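Side-chain contacts in 3-phytase (Klebsiella pneumoniae, PDB 2WNH), which probably hydrolyses phytate as a histidine acid phosphatase, releasing phosphate first from the 3-position of the inositol ring: residues B[385-388]-B[389-392]; B[370-374]-B[375-379]; B[40-43]-B[44-48]; B[246-249]-B[250-254]; B[94-98]-B[99-103]. The protein carries 3 engineered substitutions. All coordinates share one frame; numbering follows the deposited sequence.

Interaction 1 (B[385-388]-B[389-392])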
loop_
_atom_site.group_PDB
_atom_site.type_symbol
_atom_site.label_atom_id
_atom_site.label_comp_id
_atom_site.label_asym_id
_atom_site.label_seq_id
_atom_site.Cartn_x
_atom_site.Cartn_y
_atom_site.Cartn_z
ATOM N N ILE B 385 -5.073 -34.884 23.294
ATOM C CA ILE B 385 -3.928 -34.664 24.188
ATOM C C ILE B 385 -3.421 -35.976 24.799
ATOM O O ILE B 385 -2.218 -36.242 24.802
ATOM C CB ILE B 385 -4.283 -33.642 25.289
ATOM C CG1 ILE B 385 -4.642 -32.279 24.646
ATOM C CG2 ILE B 385 -3.166 -33.538 26.330
ATOM C CD1 ILE B 385 -3.460 -31.515 24.048
ATOM N N THR B 386 -4.344 -36.784 25.305
ATOM C CA THR B 386 -3.998 -38.069 25.918
ATOM C C THR B 386 -3.330 -39.007 24.926
ATOM O O THR B 386 -2.304 -39.613 25.239
ATOM C CB THR B 386 -5.238 -38.744 26.517
ATOM O OG1 THR B 386 -5.756 -37.906 27.559
ATOM C CG2 THR B 386 -4.876 -40.125 27.121
ATOM N N ALA B 387 -3.914 -39.132 23.741
ATOM C CA ALA B 387 -3.350 -39.995 22.713
ATOM C C ALA B 387 -1.968 -39.530 22.258
ATOM O O ALA B 387 -1.038 -40.339 22.118
ATOM C CB ALA B 387 -4.305 -40.129 21.521
ATOM N N LEU B 388 -1.818 -38.223 22.051
ATOM C CA LEU B 388 -0.541 -37.688 21.570
ATOM C C LEU B 388 0.578 -37.788 22.605
ATOM O O LEU B 388 1.768 -37.820 22.243
ATOM C CB LEU B 388 -0.702 -36.225 21.128
ATOM C CG LEU B 388 -1.519 -36.051 19.845
ATOM C CD1 LEU B 388 -1.952 -34.573 19.719
ATOM C CD2 LEU B 388 -0.796 -36.500 18.584
ATOM N N GLY B 389 0.200 -37.826 23.879
ATOM C CA GLY B 389 1.165 -37.829 24.970
ATOM C C GLY B 389 1.539 -39.197 25.534
ATOM O O GLY B 389 2.361 -39.264 26.444
ATOM N N GLN B 390 0.971 -40.267 24.978
ATOM C CA GLN B 390 1.127 -41.634 25.537
ATOM C C GLN B 390 2.566 -42.106 25.686
ATOM O O GLN B 390 2.857 -42.907 26.573
ATOM C CB GLN B 390 0.501 -42.666 24.612
ATOM C CG GLN B 390 -0.968 -42.668 24.488
ATOM C CD GLN B 390 -1.383 -43.642 23.401
ATOM O OE1 GLN B 390 -1.356 -44.860 23.613
ATOM N NE2 GLN B 390 -1.733 -43.118 22.213
ATOM N N ARG B 391 3.434 -41.686 24.762
ATOM C CA ARG B 391 4.794 -42.196 24.680
ATOM C C ARG B 391 5.775 -41.294 25.397
ATOM O O ARG B 391 6.961 -41.585 25.402
ATOM C CB ARG B 391 5.241 -42.352 23.215
ATOM C CG ARG B 391 4.546 -43.464 22.443
ATOM C CD ARG B 391 4.888 -43.410 20.951
ATOM N NE ARG B 391 4.758 -44.729 20.342
ATOM C CZ ARG B 391 5.212 -45.062 19.130
ATOM N NH1 ARG B 391 5.819 -44.170 18.350
ATOM N NH2 ARG B 391 5.049 -46.304 18.687
ATOM N N ILE B 392 5.297 -40.211 26.016
ATOM C CA ILE B 392 6.186 -39.322 26.778
ATOM C C ILE B 392 6.812 -40.121 27.928
ATOM O O ILE B 392 6.118 -40.871 28.613
ATOM C CB ILE B 392 5.429 -38.082 27.322
ATOM C CG1 ILE B 392 5.152 -37.098 26.167
ATOM C CG2 ILE B 392 6.212 -37.385 28.454
ATOM C CD1 ILE B 392 4.053 -36.047 26.449
HETATM O O HOH W 1 3.688 -39.303 23.288
#

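Interaction 2 (B[370-374]-B[375-379])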
loop_
_atom_site.group_PDB
_atom_site.type_symbol
_atom_site.label_atom_id
_atom_site.label_comp_id
_atom_site.label_asym_id
_atom_site.label_seq_id
_atom_site.Cartn_x
_atom_site.Cartn_y
_atom_site.Cartn_z
ATOM N N CYS B 370 -12.433 -38.043 15.535
ATOM C CA CYS B 370 -12.124 -36.771 14.828
ATOM C C CYS B 370 -13.152 -36.500 13.737
ATOM O O CYS B 370 -13.719 -37.438 13.176
ATOM C CB CYS B 370 -10.721 -36.774 14.231
ATOM S SG CYS B 370 -9.405 -36.933 15.455
ATOM N N ARG B 371 -13.391 -35.220 13.442
ATOM C CA ARG B 371 -14.397 -34.842 12.442
ATOM C C ARG B 371 -13.819 -33.872 11.414
ATOM O O ARG B 371 -13.058 -32.971 11.763
ATOM C CB ARG B 371 -15.636 -34.239 13.115
ATOM C CG ARG B 371 -15.360 -33.003 14.018
ATOM C CD ARG B 371 -16.644 -32.485 14.723
ATOM N NE ARG B 371 -17.201 -33.470 15.646
ATOM C CZ ARG B 371 -18.329 -34.156 15.445
ATOM N NH1 ARG B 371 -19.073 -33.949 14.368
ATOM N NH2 ARG B 371 -18.727 -35.029 16.350
ATOM N N GLN B 372 -14.194 -34.066 10.159
ATOM C CA GLN B 372 -13.817 -33.158 9.078
ATOM C C GLN B 372 -14.716 -31.915 9.069
ATOM O O GLN B 372 -15.941 -32.021 8.865
ATOM C CB GLN B 372 -13.933 -33.877 7.731
ATOM C CG GLN B 372 -12.841 -34.882 7.466
ATOM C CD GLN B 372 -11.503 -34.209 7.212
ATOM O OE1 GLN B 372 -11.426 -33.132 6.597
ATOM N NE2 GLN B 372 -10.440 -34.838 7.689
ATOM N N THR B 373 -14.107 -30.742 9.273
ATOM C CA THR B 373 -14.827 -29.473 9.289
ATOM C C THR B 373 -14.290 -28.553 8.208
ATOM O O THR B 373 -13.295 -28.866 7.544
ATOM C CB THR B 373 -14.669 -28.725 10.639
ATOM O OG1 THR B 373 -13.358 -28.142 10.711
ATOM C CG2 THR B 373 -14.843 -29.681 11.803
ATOM N N ASP B 374 -14.943 -27.411 8.037
ATOM C CA ASP B 374 -14.509 -26.453 7.013
ATOM C C ASP B 374 -13.151 -25.805 7.348
ATOM O O ASP B 374 -12.526 -25.181 6.475
ATOM C CB ASP B 374 -15.613 -25.415 6.762
ATOM C CG ASP B 374 -16.824 -26.022 6.031
ATOM O OD1 ASP B 374 -16.625 -26.797 5.071
ATOM O OD2 ASP B 374 -17.973 -25.719 6.412
ATOM N N VAL B 375 -12.674 -26.013 8.576
ATOM C CA VAL B 375 -11.374 -25.467 9.012
ATOM C C VAL B 375 -10.307 -26.559 9.159
ATOM O O VAL B 375 -9.178 -26.292 9.608
ATOM C CB VAL B 375 -11.510 -24.632 10.318
ATOM C CG1 VAL B 375 -12.472 -23.465 10.085
ATOM C CG2 VAL B 375 -12.006 -25.479 11.492
ATOM N N GLY B 376 -10.667 -27.799 8.807
ATOM C CA GLY B 376 -9.729 -28.918 8.989
ATOM C C GLY B 376 -10.289 -30.072 9.823
ATOM O O GLY B 376 -11.461 -30.062 10.190
ATOM N N THR B 377 -9.427 -31.042 10.123
ATOM C CA THR B 377 -9.783 -32.209 10.959
ATOM C C THR B 377 -9.641 -31.848 12.421
ATOM O O THR B 377 -8.520 -31.592 12.894
ATOM C CB THR B 377 -8.888 -33.446 10.612
ATOM O OG1 THR B 377 -9.013 -33.739 9.206
ATOM C CG2 THR B 377 -9.279 -34.688 11.427
ATOM N N LEU B 378 -10.780 -31.811 13.132
ATOM C CA LEU B 378 -10.830 -31.427 14.529
ATOM C C LEU B 378 -11.121 -32.635 15.418
ATOM O O LEU B 378 -12.039 -33.411 15.154
ATOM C CB LEU B 378 -11.884 -30.322 14.742
ATOM C CG LEU B 378 -11.428 -28.852 14.628
ATOM C CD1 LEU B 378 -10.365 -28.542 13.596
ATOM C CD2 LEU B 378 -12.637 -27.911 14.472
ATOM N N CYS B 379 -10.314 -32.777 16.468
ATOM C CA CYS B 379 -10.340 -33.941 17.357
ATOM C C CYS B 379 -10.719 -33.516 18.780
ATOM O O CYS B 379 -10.133 -32.566 19.314
ATOM C CB CYS B 379 -8.946 -34.591 17.343
ATOM S SG CYS B 379 -8.448 -35.105 15.661
#

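Interaction 3 (B[40-43]-B[44-48])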
loop_
_atom_site.group_PDB
_atom_site.type_symbol
_atom_site.label_atom_id
_atom_site.label_comp_id
_atom_site.label_asym_id
_atom_site.label_seq_id
_atom_site.Cartn_x
_atom_site.Cartn_y
_atom_site.Cartn_z
ATOM N N ALA B 40 34.978 -36.267 2.287
ATOM C CA ALA B 40 35.763 -37.495 2.506
ATOM C C ALA B 40 35.117 -38.683 1.811
ATOM O O ALA B 40 35.804 -39.460 1.137
ATOM C CB ALA B 40 35.947 -37.778 4.011
ATOM N N ALA B 41 33.797 -38.807 1.951
ATOM C CA ALA B 41 33.019 -39.896 1.342
ATOM C C ALA B 41 33.162 -40.022 -0.172
ATOM O O ALA B 41 33.078 -41.128 -0.723
ATOM C CB ALA B 41 31.543 -39.746 1.696
ATOM N N THR B 42 33.333 -38.891 -0.853
ATOM C CA THR B 42 33.324 -38.871 -2.321
ATOM C C THR B 42 34.688 -38.519 -2.897
ATOM O O THR B 42 34.856 -38.472 -4.112
ATOM C CB THR B 42 32.278 -37.863 -2.868
ATOM O OG1 THR B 42 32.549 -36.565 -2.314
ATOM C CG2 THR B 42 30.880 -38.296 -2.498
ATOM N N GLY B 43 35.644 -38.257 -2.012
ATOM C CA GLY B 43 37.012 -37.932 -2.387
ATOM C C GLY B 43 37.148 -36.674 -3.225
ATOM O O GLY B 43 38.064 -36.561 -4.037
ATOM N N ARG B 44 36.232 -35.720 -3.048
ATOM C CA ARG B 44 36.346 -34.454 -3.781
ATOM C C ARG B 44 35.659 -33.303 -3.030
ATOM O O ARG B 44 34.839 -33.551 -2.145
ATOM C CB ARG B 44 35.805 -34.602 -5.216
ATOM C CG ARG B 44 34.380 -34.184 -5.421
ATOM C CD ARG B 44 33.453 -35.310 -5.139
ATOM N NE ARG B 44 32.636 -35.811 -6.247
ATOM C CZ ARG B 44 32.562 -35.364 -7.509
ATOM N NH1 ARG B 44 33.282 -34.351 -7.944
ATOM N NH2 ARG B 44 31.723 -35.963 -8.351
ATOM N N PRO B 45 36.010 -32.050 -3.366
ATOM C CA PRO B 45 35.338 -30.908 -2.748
ATOM C C PRO B 45 33.938 -30.712 -3.310
ATOM O O PRO B 45 33.686 -30.988 -4.495
ATOM C CB PRO B 45 36.224 -29.727 -3.145
ATOM C CG PRO B 45 36.805 -30.151 -4.477
ATOM C CD PRO B 45 37.052 -31.623 -4.325
ATOM N N TRP B 46 33.035 -30.248 -2.444
ATOM C CA TRP B 46 31.681 -29.904 -2.830
ATOM C C TRP B 46 31.579 -28.381 -2.853
ATOM O O TRP B 46 32.406 -27.678 -2.252
ATOM C CB TRP B 46 30.682 -30.467 -1.825
ATOM C CG TRP B 46 30.431 -31.923 -1.963
ATOM C CD1 TRP B 46 31.374 -32.925 -2.022
ATOM C CD2 TRP B 46 29.155 -32.573 -2.002
ATOM N NE1 TRP B 46 30.754 -34.149 -2.131
ATOM C CE2 TRP B 46 29.397 -33.967 -2.119
ATOM C CE3 TRP B 46 27.830 -32.119 -1.970
ATOM C CZ2 TRP B 46 28.361 -34.907 -2.186
ATOM C CZ3 TRP B 46 26.792 -33.060 -2.044
ATOM C CH2 TRP B 46 27.063 -34.435 -2.146
ATOM N N THR B 47 30.562 -27.888 -3.549
ATOM C CA THR B 47 30.348 -26.453 -3.699
ATOM C C THR B 47 30.400 -25.719 -2.365
ATOM O O THR B 47 29.841 -26.174 -1.363
ATOM C CB THR B 47 29.002 -26.188 -4.381
ATOM O OG1 THR B 47 28.996 -26.832 -5.661
ATOM C CG2 THR B 47 28.724 -24.675 -4.549
ATOM N N GLU B 48 31.112 -24.598 -2.374
ATOM C CA GLU B 48 31.149 -23.642 -1.283
ATOM C C GLU B 48 30.067 -22.618 -1.582
ATOM O O GLU B 48 30.091 -21.992 -2.640
ATOM C CB GLU B 48 32.517 -22.961 -1.232
ATOM C CG GLU B 48 33.654 -23.906 -0.860
ATOM C CD GLU B 48 33.670 -24.256 0.616
ATOM O OE1 GLU B 48 32.976 -23.569 1.409
ATOM O OE2 GLU B 48 34.377 -25.223 0.991
#

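Interaction 4 (B[246-249]-B[250-254])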
loop_
_atom_site.group_PDB
_atom_site.type_symbol
_atom_site.label_atom_id
_atom_site.label_comp_id
_atom_site.label_asym_id
_atom_site.label_seq_id
_atom_site.Cartn_x
_atom_site.Cartn_y
_atom_site.Cartn_z
ATOM N N THR B 246 15.016 -41.033 4.735
ATOM C CA THR B 246 13.979 -41.692 5.520
ATOM C C THR B 246 14.565 -42.880 6.274
ATOM O O THR B 246 14.301 -43.057 7.461
ATOM C CB THR B 246 12.790 -42.148 4.644
ATOM O OG1 THR B 246 12.099 -41.000 4.125
ATOM C CG2 THR B 246 11.806 -43.000 5.436
ATOM N N GLU B 247 15.356 -43.693 5.580
ATOM C CA GLU B 247 15.962 -44.868 6.233
ATOM C C GLU B 247 16.852 -44.448 7.416
ATOM O O GLU B 247 16.760 -45.027 8.521
ATOM C CB GLU B 247 16.741 -45.691 5.196
ATOM C CG GLU B 247 17.294 -47.027 5.738
ATOM C CD GLU B 247 16.335 -48.197 5.575
ATOM O OE1 GLU B 247 15.125 -47.986 5.367
ATOM O OE2 GLU B 247 16.805 -49.360 5.657
ATOM N N ASN B 248 17.708 -43.442 7.204
ATOM C CA ASN B 248 18.570 -42.974 8.285
ATOM C C ASN B 248 17.773 -42.419 9.459
ATOM O O ASN B 248 18.099 -42.680 10.609
ATOM C CB ASN B 248 19.586 -41.937 7.799
ATOM C CG ASN B 248 20.723 -41.717 8.795
ATOM O OD1 ASN B 248 20.996 -40.591 9.223
ATOM N ND2 ASN B 248 21.390 -42.796 9.169
ATOM N N TYR B 249 16.732 -41.647 9.161
ATOM C CA TYR B 249 15.825 -41.186 10.216
ATOM C C TYR B 249 15.186 -42.342 11.002
ATOM O O TYR B 249 15.170 -42.314 12.232
ATOM C CB TYR B 249 14.741 -40.242 9.658
ATOM C CG TYR B 249 15.186 -38.807 9.715
ATOM C CD1 TYR B 249 16.190 -38.342 8.875
ATOM C CD2 TYR B 249 14.643 -37.932 10.644
ATOM C CE1 TYR B 249 16.629 -37.021 8.940
ATOM C CE2 TYR B 249 15.076 -36.606 10.720
ATOM C CZ TYR B 249 16.066 -36.165 9.877
ATOM O OH TYR B 249 16.487 -34.865 9.946
ATOM N N ASP B 250 14.652 -43.339 10.298
ATOM C CA ASP B 250 14.049 -44.496 10.963
ATOM C C ASP B 250 14.991 -45.059 12.021
ATOM O O ASP B 250 14.540 -45.505 13.073
ATOM C CB ASP B 250 13.709 -45.602 9.966
ATOM C CG ASP B 250 12.513 -45.281 9.098
ATOM O OD1 ASP B 250 11.707 -44.362 9.430
ATOM O OD2 ASP B 250 12.371 -45.972 8.052
ATOM N N LEU B 251 16.297 -44.998 11.754
ATOM C CA LEU B 251 17.303 -45.687 12.576
ATOM C C LEU B 251 18.096 -44.750 13.460
ATOM O O LEU B 251 19.082 -45.155 14.064
ATOM C CB LEU B 251 18.254 -46.515 11.681
ATOM C CG LEU B 251 17.606 -47.590 10.816
ATOM C CD1 LEU B 251 18.666 -48.350 9.987
ATOM C CD2 LEU B 251 16.750 -48.550 11.649
ATOM N N SER B 252 17.666 -43.485 13.544
ATOM C CA SER B 252 18.295 -42.532 14.450
ATOM C C SER B 252 17.254 -41.767 15.270
ATOM O O SER B 252 16.819 -42.226 16.328
ATOM C CB SER B 252 19.259 -41.584 13.711
ATOM O OG SER B 252 18.612 -40.855 12.660
ATOM N N ASN B 253 16.838 -40.601 14.776
ATOM C CA ASN B 253 15.869 -39.770 15.503
ATOM C C ASN B 253 14.512 -40.404 15.756
ATOM O O ASN B 253 13.827 -40.027 16.711
ATOM C CB ASN B 253 15.667 -38.455 14.755
ATOM C CG ASN B 253 16.965 -37.800 14.400
ATOM O OD1 ASN B 253 17.843 -37.672 15.233
ATOM N ND2 ASN B 253 17.092 -37.380 13.158
ATOM N N ASP B 254 14.102 -41.330 14.901
ATOM C CA ASP B 254 12.779 -41.930 15.010
ATOM C C ASP B 254 12.786 -43.264 15.781
ATOM O O ASP B 254 11.796 -43.979 15.785
ATOM C CB ASP B 254 12.145 -42.075 13.627
ATOM C CG ASP B 254 11.844 -40.720 12.987
ATOM O OD1 ASP B 254 11.463 -39.768 13.719
ATOM O OD2 ASP B 254 11.986 -40.591 11.757
HETATM O O HOH W 2 12.853 -46.590 5.420
HETATM O O HOH W 3 19.956 -38.612 11.851
#

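Interaction 5 (B[94-98]-B[99-103])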
loop_
_atom_site.group_PDB
_atom_site.type_symbol
_atom_site.label_atom_id
_atom_site.label_comp_id
_atom_site.label_asym_id
_atom_site.label_seq_id
_atom_site.Cartn_x
_atom_site.Cartn_y
_atom_site.Cartn_z
ATOM N N ARG B 94 10.216 -18.358 20.397
ATOM C CA ARG B 94 11.393 -18.916 21.057
ATOM C C ARG B 94 12.184 -19.771 20.047
ATOM O O ARG B 94 11.687 -20.773 19.539
ATOM C CB ARG B 94 10.962 -19.751 22.274
ATOM C CG ARG B 94 12.159 -20.382 23.005
ATOM C CD ARG B 94 11.801 -20.749 24.429
ATOM N NE ARG B 94 12.813 -21.617 25.046
ATOM C CZ ARG B 94 12.790 -21.931 26.330
ATOM N NH1 ARG B 94 11.847 -21.393 27.114
ATOM N NH2 ARG B 94 13.701 -22.763 26.838
ATOM N N ALA B 95 13.390 -19.313 19.731
ATOM C CA ALA B 95 14.271 -19.969 18.770
ATOM C C ALA B 95 15.432 -20.649 19.467
ATOM O O ALA B 95 16.001 -20.113 20.425
ATOM C CB ALA B 95 14.806 -18.962 17.761
ATOM N N SER B 96 15.822 -21.810 18.939
ATOM C CA SER B 96 17.108 -22.419 19.282
ATOM C C SER B 96 18.235 -21.373 19.048
ATOM O O SER B 96 18.145 -20.563 18.101
ATOM C CB SER B 96 17.304 -23.667 18.417
ATOM O OG SER B 96 18.658 -24.053 18.435
ATOM N N PRO B 97 19.270 -21.337 19.931
ATOM C CA PRO B 97 20.223 -20.220 19.853
ATOM C C PRO B 97 21.175 -20.202 18.657
ATOM O O PRO B 97 21.909 -19.211 18.500
ATOM C CB PRO B 97 21.001 -20.310 21.193
ATOM C CG PRO B 97 20.899 -21.729 21.598
ATOM C CD PRO B 97 19.548 -22.229 21.080
ATOM N N LEU B 98 21.148 -21.225 17.806
ATOM C CA LEU B 98 22.006 -21.238 16.607
ATOM C C LEU B 98 21.571 -20.096 15.682
ATOM O O LEU B 98 20.394 -19.688 15.687
ATOM C CB LEU B 98 21.932 -22.581 15.858
ATOM C CG LEU B 98 22.760 -23.741 16.425
ATOM C CD1 LEU B 98 22.073 -24.310 17.643
ATOM C CD2 LEU B 98 22.948 -24.830 15.395
ATOM N N GLN B 99 22.525 -19.556 14.930
ATOM C CA GLN B 99 22.229 -18.504 13.952
ATOM C C GLN B 99 21.065 -18.922 13.024
ATOM O O GLN B 99 20.160 -18.118 12.774
ATOM C CB GLN B 99 23.479 -18.187 13.111
ATOM C CG GLN B 99 23.378 -16.892 12.273
ATOM C CD GLN B 99 22.674 -17.091 10.923
ATOM O OE1 GLN B 99 22.392 -18.214 10.499
ATOM N NE2 GLN B 99 22.367 -15.986 10.258
ATOM N N ARG B 100 21.114 -20.149 12.511
ATOM C CA ARG B 100 20.147 -20.589 11.469
ATOM C C ARG B 100 18.699 -20.556 11.974
ATOM O O ARG B 100 17.781 -20.222 11.226
ATOM C CB ARG B 100 20.510 -21.950 10.815
ATOM C CG ARG B 100 20.630 -23.141 11.751
ATOM C CD ARG B 100 20.948 -24.371 10.923
ATOM N NE ARG B 100 21.299 -25.524 11.758
ATOM C CZ ARG B 100 22.547 -25.858 12.077
ATOM N NH1 ARG B 100 23.571 -25.124 11.672
ATOM N NH2 ARG B 100 22.771 -26.908 12.845
ATOM N N THR B 101 18.521 -20.904 13.239
ATOM C CA THR B 101 17.201 -20.920 13.872
ATOM C C THR B 101 16.776 -19.515 14.317
ATOM O O THR B 101 15.617 -19.161 14.154
ATOM C CB THR B 101 17.167 -21.921 15.057
ATOM O OG1 THR B 101 18.401 -21.807 15.781
ATOM C CG2 THR B 101 17.059 -23.322 14.549
ATOM N N ARG B 102 17.688 -18.711 14.866
ATOM C CA ARG B 102 17.362 -17.304 15.160
ATOM C C ARG B 102 16.920 -16.574 13.879
ATOM O O ARG B 102 15.892 -15.876 13.866
ATOM C CB ARG B 102 18.540 -16.588 15.829
ATOM C CG ARG B 102 18.768 -17.076 17.269
ATOM C CD ARG B 102 19.905 -16.287 17.918
ATOM N NE ARG B 102 21.209 -16.579 17.344
ATOM C CZ ARG B 102 22.034 -15.674 16.809
ATOM N NH1 ARG B 102 21.697 -14.387 16.762
ATOM N NH2 ARG B 102 23.208 -16.067 16.316
ATOM N N ALA B 103 17.671 -16.754 12.791
ATOM C CA ALA B 103 17.365 -15.993 11.577
ATOM C C ALA B 103 16.040 -16.487 10.964
ATOM O O ALA B 103 15.266 -15.690 10.435
ATOM C CB ALA B 103 18.504 -16.100 10.577
#

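Interaction 1 (B[385-388]-B[389-392])
A387 and Q390 meet at the C-terminal end of helix 381-388, where the chain runs directly into a type I beta turn from G389 to I392. The A387 carbonyl is addressed twice by the same residue. The side-chain amide of Q390 gives the stronger bond, NE2 to A387 O at 2.9 Å with an N-H...O angle of 157°. NE2 arrives in the carbonyl plane on a lone pair, and the oxygen in turn lies only 11° out of the amide plane of Q390. The backbone N of Q390 adds a weak bond at 3.5 Å to A387 O. An extended Q390 chain lays CG past this oxygen, and the turn at chi3 (76°) brings NE2 round to it.

G389 N divides its hydrogen between two helical carbonyls, 3.0 Å to I385 O and 3.4 Å to T386 O; both bonds are weak. The hydroxyl of T386 is satisfied within the helix, by Q382 O. The L388 side chain packs against W365, L336 and M301. Beyond it, I392 N closes the beta turn onto G389 O at 3.1 Å. One water joins helix to turn: it donates to L388 O at 2.6 Å and accepts from R391 N at 2.8 Å.

Interaction 2 (B[370-374]-B[375-379])
C370 and C379 close one end of a tight antiparallel pairing, and T373 with G376 closes the other. The covalent link is a disulfide, SG of C370 to SG of C379 at 2.1 Å, with a chi3 of 111°. It lies one residue beyond the hydrogen-bonded pair R371 and L378.

Backbone bonds come in two reciprocal sets. R371 N reaches L378 O at 2.8 Å and L378 N returns to R371 O at 2.9 Å; T373 and G376 repeat the pattern across the turn. Between these sets, Q372 faces T377 as a non-hydrogen-bonded pair. The strand directions differ by 138°, so the pair is strongly twisted.

Side-chain polar bonds centre on T373. Its OG1, set between backbone N and carbonyl carbon (chi1 75°), donates to G376 O at 2.7 Å and accepts V375 N at 3.1 Å. The second bond makes an ST turn, and the first gives G376 O two donors, since T373 N also binds it. The hydroxyl of T377 looks outside the pairing, to E364.

Apolar contact falls on the face of T373 and L378, whose CG2 and CD2 come within 3.9 Å of each other; W14 touches both residues. These features define a two-residue beta hairpin with a type I turn, T373 to G376, here clamped at its open end by the disulfide and added to the main sheet beside strand 334-342.

Interaction 3 (B[40-43]-B[44-48])
T42, R44 and W46 make a polar side-chain contact round the Schellman motif that follows helix 32-42, at the start of the long loop leading to helix 58-77. The evidence for the motif is G43, which turns to positive phi (61°), with bonds running back into the last helical turn. One hydrogen bond carries the contact: W46 NE1 donates to T42 OG1 at 3.0 Å, almost straight at 167°, with the oxygen exactly in the indole plane. The T42 hydroxyl also bonds to I38 O one turn back, so it relays the tryptophan to the helix backbone. With OG1 held between backbone N and carbonyl carbon (chi1 56°), T42 presents this oxygen to the loop.

R44 folds back across T42 at a slant. Its CD lies 3.2 Å from T42 OG1, and T42 CB sits at the edge of the guanidinium, near its plane, 4.0 Å from NE. Bends at chi2 and chi3 send the charged end onward to V175 O, which accepts from NH2, and to W229, on which it makes a cation-pi contact. W229 also meets the W46 ring edge to face. The contact thus meets helix 165-175 through V175, and helix 204-219 through M210, which touches T42, and through T213 and L214, which touch W46.

Interaction 4 (B[246-249]-B[250-254])
D250 lies beside T246, its backbone N bonded to T246 O at 2.9 Å, nearly along the C=O axis. The two side chains run side by side. One water donates to both D250 OD2 and E247 OE1, 2.7 Å from each; the two carboxylates are 4.3 Å apart (OE1 to OD2), and R312 and R160, paired with D250 and E247 respectively, would offset their like charges. A bound sodium lies about 4 Å from the E247 side chain.

L251 is the first residue to leave helical geometry, so the C-terminal end of helix 243-250 unwinds here into the short link to helix 256-274. Its N still reaches N248 O. S252 OG donates to that same oxygen at 2.8 Å from the opposite face of the carbonyl plane; OG is placed there by its position between backbone N and carbonyl carbon (chi1 57°). S252 N turns instead to Y249 O.

N253 brings ND2 over one face of the Y249 ring, 3.3 Å from CE2 and offset toward the rim, with amide and ring planes 71° apart. D254 N then binds Y249 O at 3.0 Å, across the carbonyl plane from S252 N. D254 OD2 sits at the ring edge, 3.9 Å from Y249 CD2, and forms a salt bridge with R298, while OD1 is hydrogen-bonded to T299 OG1.

Interaction 5 (B[94-98]-B[99-103])
L98 and T101 stand at the first turn of helix 99-112, with L98 in the N-cap position. Its carbonyl is the main acceptor: R102 N meets L98 O at 3.0 Å in a nearly linear bond (174°), and T101 N adds a weak one. The T101 hydroxyl lies between two carbonyls, OG1 being 2.6 Å from S96 O and 2.9 Å from L98 O. T101 can sit there because chi1 (41°) keeps OG1 between backbone N and carbonyl carbon, turned back toward the loop.

Two arginines also take part. R102 bends at chi3 and sends NE to P97 O at 3.0 Å, reaching it from above the carbonyl plane. R100 runs alongside L98, whose CD2 lies over one face of its guanidinium, 3.3 Å from NH2. On the strand side, A95 CB packs against the helix backbone, 4.0 Å from R102 CA.

Further out, R100 NH1 is anchored by G54 O and its side chain touches H25, while S96 OG bonds to H290 NE2 and Q132 NE2. Y122 adds a cation-pi contact to R102. Q99 OE1 binds L56 N, and its NE2 crosses to T50 O of the second subunit, so the helix start also lies at a subunit contact.

This is a strand-loop-helix junction at the C-terminal end of strand 91-95, which runs parallel to strand 284-289. H25 and H290 follow strands 14-24 and 284-289, consistent with the active-site edge of the alpha/beta core in histidine acid phosphatases.

Overall arrangement
Along the chain the order is interaction 3, 5, 4, 2, 1, all in series and none touching another. Interactions 2 and 5 reach the same mixed sheet, through its added hairpin and through strand 91-95, with centres about 33 Å apart. Interaction 1 follows interaction 2 directly, strand 376-380 leading into helix 381-388, and their nearest atoms are about 7 Å apart. Interaction 4 comes equally near interaction 1. Interaction 3 is remote, its centre about 48 Å from that of interaction 2 and on the opposite side of the chain's centre. The contacts thus lie at separate helix ends and turns across the fold, with interaction 5 alone also meeting the second subunit.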